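Local coordinates for DNA processing protein DprA (Streptococcus pneumoniae, PDB 3UQZ), which helps load RecA onto single-stranded DNA during transformation and is thought to bind newly imported strands cooperatively, shielding them from nucleases, at residues N177-L180 and Q181-I184; F203-P206 and A207-R210; Q274-L277 and A278-F282. All blocks are in the same frame, centred on the assembly; numbering follows the deposited sequence.

Interaction 1 (N177-L180 and Q181-I184); sequences NKRL and QDYI. With SO4 (sulfate ion), chain E.
Lys178 and Asp182 meet one turn apart at the start of helix 178-187, the helix of the beta-alpha-beta unit that links strands 161-164 and 189-192 in the Rossmann fold. The lysine chain runs extended, with CG trans to the backbone N (chi1 -176°), and bends only at the last torsion (72°). It passes obliquely across the carboxylate, with CG and CE as well as NZ near Asp182 OD2, and NZ ends in a weak salt bridge to OD2 at 3.4 Å. A water reinforces the pair, accepting from Lys178 NZ at 2.9 Å and donating to Asp182 OD1. A second water donates to Asp182 OD2 and accepts from Arg179 NH1 (2.8 Å), so both carboxylate oxygens are engaged. Beneath this polar cluster the backbone is regular, with Gln181 to Ile184 each donating to the carbonyl four residues back.

The helix turns its apolar side inward. The Ile184 CD1 methyl meets the Leu180 branch point CG at 3.8 Å, the two side chains crossing at an angle, and both pack against helix 146-157, where Leu180 meets Leu155 and Ile184 meets His151; Ile184 also reaches Ala163 of the strand. Gln181 NE2 is tied to Val171 O.

Arg179 takes a sulfate, probably from the crystallisation liquor, with two nitrogens at once: NH1 donates to sulfate O1, which lies in the guanidinium plane, and NH2 donates to sulfate O4 at 2.7 Å.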
loop_
_atom_site.group_PDB
_atom_site.type_symbol
_atom_site.label_atom_id
_atom_site.label_comp_id
_atom_site.label_asym_id
_atom_site.label_seq_id
_atom_site.Cartn_x
_atom_site.Cartn_y
_atom_site.Cartn_z
ATOM N N ASN A 177 24.110 11.875 18.415
ATOM C CA ASN A 177 22.858 12.517 18.816
ATOM C C ASN A 177 22.885 13.176 20.189
ATOM O O ASN A 177 21.826 13.591 20.660
ATOM C CB ASN A 177 21.700 11.530 18.711
ATOM C CG ASN A 177 21.161 11.358 17.319
ATOM O OD1 ASN A 177 21.564 12.044 16.362
ATOM N ND2 ASN A 177 20.193 10.460 17.194
ATOM N N LYS A 178 24.080 13.308 20.821
ATOM C CA LYS A 178 24.204 13.914 22.150
ATOM C C LYS A 178 23.483 15.252 22.268
ATOM O O LYS A 178 22.624 15.384 23.136
ATOM C CB LYS A 178 25.660 14.025 22.608
ATOM C CG LYS A 178 25.789 14.576 24.027
ATOM C CD LYS A 178 27.214 14.908 24.408
ATOM C CE LYS A 178 27.294 15.953 25.491
ATOM N NZ LYS A 178 26.873 15.437 26.810
ATOM N N ARG A 179 23.794 16.211 21.376
ATOM C CA ARG A 179 23.200 17.554 21.368
ATOM C C ARG A 179 21.690 17.539 21.271
ATOM O O ARG A 179 21.037 18.327 21.966
ATOM C CB ARG A 179 23.816 18.459 20.272
ATOM C CG ARG A 179 25.294 18.795 20.484
ATOM C CD ARG A 179 25.487 20.017 21.331
ATOM N NE ARG A 179 26.901 20.363 21.448
ATOM C CZ ARG A 179 27.677 20.016 22.470
ATOM N NH1 ARG A 179 27.190 19.303 23.475
ATOM N NH2 ARG A 179 28.947 20.389 22.492
ATOM N N LEU A 180 21.134 16.641 20.429
ATOM C CA LEU A 180 19.688 16.463 20.248
ATOM C C LEU A 180 19.049 15.872 21.513
ATOM O O LEU A 180 17.987 16.343 21.908
ATOM C CB LEU A 180 19.389 15.605 19.001
ATOM C CG LEU A 180 17.926 15.449 18.560
ATOM C CD1 LEU A 180 17.326 16.779 18.148
ATOM C CD2 LEU A 180 17.819 14.473 17.424
ATOM N N GLN A 181 19.710 14.889 22.168
ATOM C CA GLN A 181 19.214 14.281 23.411
ATOM C C GLN A 181 19.214 15.322 24.537
ATOM O O GLN A 181 18.237 15.412 25.291
ATOM C CB GLN A 181 20.045 13.038 23.809
ATOM C CG GLN A 181 19.410 12.243 24.954
ATOM C CD GLN A 181 20.161 11.000 25.329
ATOM O OE1 GLN A 181 20.483 10.161 24.489
ATOM N NE2 GLN A 181 20.422 10.842 26.617
ATOM N N ASP A 182 20.308 16.102 24.635
ATOM C CA ASP A 182 20.469 17.162 25.628
ATOM C C ASP A 182 19.394 18.225 25.466
ATOM O O ASP A 182 18.806 18.632 26.472
ATOM C CB ASP A 182 21.866 17.798 25.538
ATOM C CG ASP A 182 22.958 17.057 26.283
ATOM O OD1 ASP A 182 22.674 16.519 27.380
ATOM O OD2 ASP A 182 24.113 17.088 25.820
ATOM N N TYR A 183 19.114 18.640 24.209
ATOM C CA TYR A 183 18.100 19.647 23.906
ATOM C C TYR A 183 16.696 19.151 24.206
ATOM O O TYR A 183 15.914 19.897 24.797
ATOM C CB TYR A 183 18.218 20.171 22.454
ATOM C CG TYR A 183 17.098 21.119 22.096
ATOM C CD1 TYR A 183 17.028 22.389 22.664
ATOM C CD2 TYR A 183 16.041 20.709 21.285
ATOM C CE1 TYR A 183 15.958 23.242 22.396
ATOM C CE2 TYR A 183 14.968 21.556 21.005
ATOM C CZ TYR A 183 14.942 22.831 21.548
ATOM O OH TYR A 183 13.882 23.670 21.302
ATOM N N ILE A 184 16.370 17.906 23.779
ATOM C CA ILE A 184 15.071 17.290 24.037
ATOM C C ILE A 184 14.870 17.198 25.555
ATOM O O ILE A 184 13.781 17.487 26.031
ATOM C CB ILE A 184 14.856 15.956 23.258
ATOM C CG1 ILE A 184 14.723 16.216 21.745
ATOM C CG2 ILE A 184 13.635 15.153 23.783
ATOM C CD1 ILE A 184 14.930 14.965 20.890
HETATM S S SO4 E . 30.009 19.575 26.199
HETATM O O1 SO4 E . 28.659 18.978 26.237
HETATM O O2 SO4 E . 30.121 20.617 27.211
HETATM O O3 SO4 E . 31.005 18.545 26.476
HETATM O O4 SO4 E . 30.280 20.123 24.860
HETATM O O HOH W 1 25.411 16.935 28.799
HETATM O O HOH W 2 24.581 19.424 24.559
#

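Interaction 2 (F203-P206 and A207-R210); sequences FHFP and ARNR
Arg208 N donates to His204 O at 3.0 Å, and Asn209 N to Phe205 O at the same 3.0 Å, which sets F203-P206 and A207-R210 as successive turns at the start of helix 204-215. The next bond, Arg210 N to Pro206 O, is weak at 3.5 Å. Pro206 has no N-H to give but fits this first turn, where its backbone N needs no helical acceptor.

Among the side chains, Phe205 and Arg208 make the closest approach. The arginine bends at chi2 and chi3 (-100° and -32°), folding its guanidinium back over the earlier turn. One face of that group covers the rim of the phenyl ring, with Phe205 CD1 3.4 Å from Arg208 NH2, and the planes are 68° apart. The guanidinium thus meets the edge of the ring, not its face, and this is no cation-pi stack. Phe205 also meets the ring of Tyr173. Asn209 CG lies near Phe205 O without a side-chain bond to it.

On another side of the helix, Arg210 NE donates to Ala207 O at 3.0 Å, while its NH2 forms a salt bridge with Glu193 and its NH1 reaches Asp90 O. His204 ND1 donates to Gly166 O, and the ring stacks on Tyr194. Arg208 NH2 lies close to Arg115 NH2, two like charges gathered beside Phe205. The whole forms the first turn of the helix that leads into strand 218-222 of the Rossmann-fold sheet.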
loop_
_atom_site.group_PDB
_atom_site.type_symbol
_atom_site.label_atom_id
_atom_site.label_comp_id
_atom_site.label_asym_id
_atom_site.label_seq_id
_atom_site.Cartn_x
_atom_site.Cartn_y
_atom_site.Cartn_z
ATOM N N PHE A 203 19.394 -5.746 24.188
ATOM C CA PHE A 203 18.029 -6.008 24.659
ATOM C C PHE A 203 17.236 -4.781 25.130
ATOM O O PHE A 203 16.009 -4.857 25.234
ATOM C CB PHE A 203 18.018 -7.127 25.717
ATOM C CG PHE A 203 18.472 -6.736 27.105
ATOM C CD1 PHE A 203 17.546 -6.434 28.098
ATOM C CD2 PHE A 203 19.821 -6.683 27.424
ATOM C CE1 PHE A 203 17.962 -6.080 29.382
ATOM C CE2 PHE A 203 20.237 -6.330 28.710
ATOM C CZ PHE A 203 19.302 -6.037 29.682
ATOM N N HIS A 204 17.932 -3.660 25.420
ATOM C CA HIS A 204 17.324 -2.396 25.862
ATOM C C HIS A 204 16.451 -1.760 24.789
ATOM O O HIS A 204 15.493 -1.081 25.121
ATOM C CB HIS A 204 18.396 -1.384 26.300
ATOM C CG HIS A 204 19.091 -1.711 27.584
ATOM N ND1 HIS A 204 20.047 -0.868 28.110
ATOM C CD2 HIS A 204 18.946 -2.777 28.409
ATOM C CE1 HIS A 204 20.442 -1.431 29.241
ATOM N NE2 HIS A 204 19.814 -2.588 29.457
ATOM N N PHE A 205 16.794 -1.969 23.513
ATOM C CA PHE A 205 16.107 -1.396 22.359
ATOM C C PHE A 205 14.747 -1.997 22.025
ATOM O O PHE A 205 13.786 -1.224 22.032
ATOM C CB PHE A 205 17.068 -1.177 21.184
ATOM C CG PHE A 205 18.233 -0.320 21.640
ATOM C CD1 PHE A 205 18.095 1.060 21.764
ATOM C CD2 PHE A 205 19.429 -0.903 22.052
ATOM C CE1 PHE A 205 19.144 1.842 22.248
ATOM C CE2 PHE A 205 20.479 -0.117 22.537
ATOM C CZ PHE A 205 20.332 1.249 22.626
ATOM N N PRO A 206 14.583 -3.343 21.860
ATOM C CA PRO A 206 13.225 -3.898 21.685
ATOM C C PRO A 206 12.324 -3.580 22.882
ATOM O O PRO A 206 11.132 -3.343 22.691
ATOM C CB PRO A 206 13.470 -5.408 21.592
ATOM C CG PRO A 206 14.873 -5.537 21.176
ATOM C CD PRO A 206 15.594 -4.423 21.847
ATOM N N ALA A 207 12.905 -3.541 24.105
ATOM C CA ALA A 207 12.209 -3.231 25.361
ATOM C C ALA A 207 11.652 -1.787 25.364
ATOM O O ALA A 207 10.490 -1.566 25.693
ATOM C CB ALA A 207 13.147 -3.457 26.542
ATOM N N ARG A 208 12.495 -0.833 24.981
ATOM C CA ARG A 208 12.250 0.605 24.827
ATOM C C ARG A 208 11.112 0.814 23.795
ATOM O O ARG A 208 10.244 1.663 24.013
ATOM C CB ARG A 208 13.574 1.226 24.333
ATOM C CG ARG A 208 13.641 2.708 24.118
ATOM C CD ARG A 208 13.506 3.182 22.671
ATOM N NE ARG A 208 14.038 2.272 21.664
ATOM C CZ ARG A 208 14.966 2.599 20.783
ATOM N NH1 ARG A 208 15.503 3.807 20.795
ATOM N NH2 ARG A 208 15.375 1.717 19.885
ATOM N N ASN A 209 11.108 0.019 22.695
ATOM C CA ASN A 209 10.107 0.094 21.623
ATOM C C ASN A 209 8.674 -0.166 22.079
ATOM O O ASN A 209 7.740 0.438 21.539
ATOM C CB ASN A 209 10.471 -0.811 20.460
ATOM C CG ASN A 209 11.686 -0.370 19.693
ATOM O OD1 ASN A 209 11.994 0.822 19.561
ATOM N ND2 ASN A 209 12.388 -1.332 19.133
ATOM N N ARG A 210 8.510 -1.060 23.064
ATOM C CA ARG A 210 7.235 -1.422 23.691
ATOM C C ARG A 210 6.582 -0.162 24.315
ATOM O O ARG A 210 5.370 0.024 24.179
ATOM C CB ARG A 210 7.482 -2.553 24.711
ATOM C CG ARG A 210 6.766 -2.430 26.058
ATOM C CD ARG A 210 7.282 -3.379 27.132
ATOM N NE ARG A 210 8.635 -3.004 27.533
ATOM C CZ ARG A 210 8.985 -2.624 28.755
ATOM N NH1 ARG A 210 8.089 -2.597 29.731
ATOM N NH2 ARG A 210 10.236 -2.283 29.013
#

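Interaction 3 (Q274-L277 and A278-F282); sequences QDVL and AEFEF
Val276 O receives two backbone donors where helix 273-279 runs out. Glu279 N, three residues on, bonds to it at 3.1 Å from above the carbonyl plane, and Phe280 N bonds weakly at 2.9 Å with an N-H...O angle of 124°. Just before, Ala278 N still donates to Gln274 O at 2.9 Å as in a regular turn. The chain then leaves the helix at Phe280 and continues in an extended course.

Apolar contacts tie the chain leaving the helix to Val276 and Leu277. Leu277 CD2 comes to the edge of the Phe282 ring, 4.0 Å from CZ, and lies near the plane of that ring. Val276 CG1 touches the Phe280 ring more loosely, 4.4 Å from CD1. The two aromatic rings also meet one another edge to face: Phe280 CD2 stands 3.5 Å above the centre of the Phe282 ring. Phe280 has its CG trans to the backbone N (chi1 -162°), which carries the ring away from the helix end and toward Phe245 of strand 243-246 and Leu136.

Among the polar side chains, Asp275 has its partners outside this turn: OD2 bonds to Thr271 OG1 and, weakly, to Gln264 NE2 of the second subunit. Glu279 bends at chi2 and its carboxylate lies on the side of Asp275, the like charges kept apart, with Glu279 OE2 5.5 Å from Asp275 OD1.

With only backbone hydrogen bonds between the segments, one of them weak, and no salt bridge, the tail beyond the helix probably depends largely on apolar packing.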
loop_
_atom_site.group_PDB
_atom_site.type_symbol
_atom_site.label_atom_id
_atom_site.label_comp_id
_atom_site.label_asym_id
_atom_site.label_seq_id
_atom_site.Cartn_x
_atom_site.Cartn_y
_atom_site.Cartn_z
ATOM N N GLN A 274 -2.432 14.616 6.671
ATOM C CA GLN A 274 -3.887 14.648 6.547
ATOM C C GLN A 274 -4.463 13.236 6.510
ATOM O O GLN A 274 -5.531 13.006 7.075
ATOM C CB GLN A 274 -4.296 15.426 5.300
ATOM C CG GLN A 274 -5.222 16.600 5.587
ATOM C CD GLN A 274 -5.397 17.430 4.339
ATOM O OE1 GLN A 274 -6.293 17.191 3.514
ATOM N NE2 GLN A 274 -4.526 18.419 4.160
ATOM N N ASP A 275 -3.743 12.287 5.878
ATOM C CA ASP A 275 -4.128 10.875 5.810
ATOM C C ASP A 275 -4.105 10.259 7.206
ATOM O O ASP A 275 -4.963 9.447 7.514
ATOM C CB ASP A 275 -3.185 10.090 4.874
ATOM C CG ASP A 275 -3.434 10.224 3.381
ATOM O OD1 ASP A 275 -4.462 10.823 2.996
ATOM O OD2 ASP A 275 -2.626 9.697 2.599
ATOM N N VAL A 276 -3.126 10.658 8.046
ATOM C CA VAL A 276 -2.962 10.200 9.435
ATOM C C VAL A 276 -4.094 10.780 10.284
ATOM O O VAL A 276 -4.810 10.029 10.946
ATOM C CB VAL A 276 -1.554 10.551 10.023
ATOM C CG1 VAL A 276 -1.429 10.107 11.487
ATOM C CG2 VAL A 276 -0.426 9.956 9.173
ATOM N N LEU A 277 -4.270 12.108 10.228
ATOM C CA LEU A 277 -5.295 12.838 10.971
ATOM C C LEU A 277 -6.696 12.340 10.670
ATOM O O LEU A 277 -7.515 12.250 11.589
ATOM C CB LEU A 277 -5.172 14.352 10.746
ATOM C CG LEU A 277 -3.888 15.008 11.258
ATOM C CD1 LEU A 277 -3.835 16.446 10.865
ATOM C CD2 LEU A 277 -3.745 14.882 12.769
ATOM N N ALA A 278 -6.954 11.947 9.412
ATOM C CA ALA A 278 -8.249 11.427 8.980
ATOM C C ALA A 278 -8.670 10.155 9.725
ATOM O O ALA A 278 -9.867 9.971 9.942
ATOM C CB ALA A 278 -8.236 11.168 7.480
ATOM N N GLU A 279 -7.699 9.276 10.099
ATOM C CA GLU A 279 -7.972 7.986 10.753
ATOM C C GLU A 279 -7.523 7.858 12.210
ATOM O O GLU A 279 -7.805 6.823 12.832
ATOM C CB GLU A 279 -7.431 6.780 9.941
ATOM C CG GLU A 279 -6.798 7.069 8.588
ATOM C CD GLU A 279 -7.685 6.912 7.363
ATOM O OE1 GLU A 279 -8.645 6.107 7.408
ATOM O OE2 GLU A 279 -7.384 7.562 6.335
ATOM N N PHE A 280 -6.831 8.884 12.753
ATOM C CA PHE A 280 -6.289 8.894 14.118
ATOM C C PHE A 280 -7.352 8.875 15.235
ATOM O O PHE A 280 -8.322 9.631 15.178
ATOM C CB PHE A 280 -5.317 10.072 14.301
ATOM C CG PHE A 280 -4.402 9.939 15.497
ATOM C CD1 PHE A 280 -3.196 9.260 15.398
ATOM C CD2 PHE A 280 -4.747 10.501 16.726
ATOM C CE1 PHE A 280 -2.362 9.126 16.505
ATOM C CE2 PHE A 280 -3.919 10.352 17.838
ATOM C CZ PHE A 280 -2.724 9.680 17.714
ATOM N N GLU A 281 -7.143 8.011 16.260
ATOM C CA GLU A 281 -8.019 7.889 17.433
ATOM C C GLU A 281 -7.593 8.919 18.502
ATOM O O GLU A 281 -6.547 8.771 19.140
ATOM C CB GLU A 281 -8.016 6.448 17.991
ATOM C CG GLU A 281 -9.088 6.202 19.052
ATOM C CD GLU A 281 -9.091 4.852 19.752
ATOM O OE1 GLU A 281 -9.077 4.835 21.005
ATOM O OE2 GLU A 281 -9.152 3.814 19.052
ATOM N N PHE A 282 -8.403 9.971 18.671
ATOM C CA PHE A 282 -8.122 11.058 19.605
ATOM C C PHE A 282 -8.702 10.855 21.028
ATOM O O PHE A 282 -7.980 10.334 21.877
ATOM C CB PHE A 282 -8.494 12.420 18.988
ATOM C CG PHE A 282 -7.513 12.960 17.970
ATOM C CD1 PHE A 282 -6.447 13.759 18.364
ATOM C CD2 PHE A 282 -7.689 12.718 16.613
ATOM C CE1 PHE A 282 -5.569 14.289 17.421
ATOM C CE2 PHE A 282 -6.802 13.246 15.672
ATOM C CZ PHE A 282 -5.744 14.020 16.084
#

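Overall arrangement
The three interactions are local turns in separate helices, met in series along the chain, and none touches another. Interactions 1 and 2 are neighbours in the Rossmann-type domain, their centres about 20 Å apart and their nearest atoms about 9 Å. Interaction 3 lies farther off, its centre about 29 Å from that of interaction 1 and about 26 Å from that of interaction 2. Interaction 2 is the most central, about 7 Å from the middle of the chain, whereas interaction 1 binds a sulfate nearer the periphery. Only interaction 3 comes within reach of the second subunit, and it does so through a single weak hydrogen bond from Asp275, in a protein whose dimerization is crucial for loading RecA.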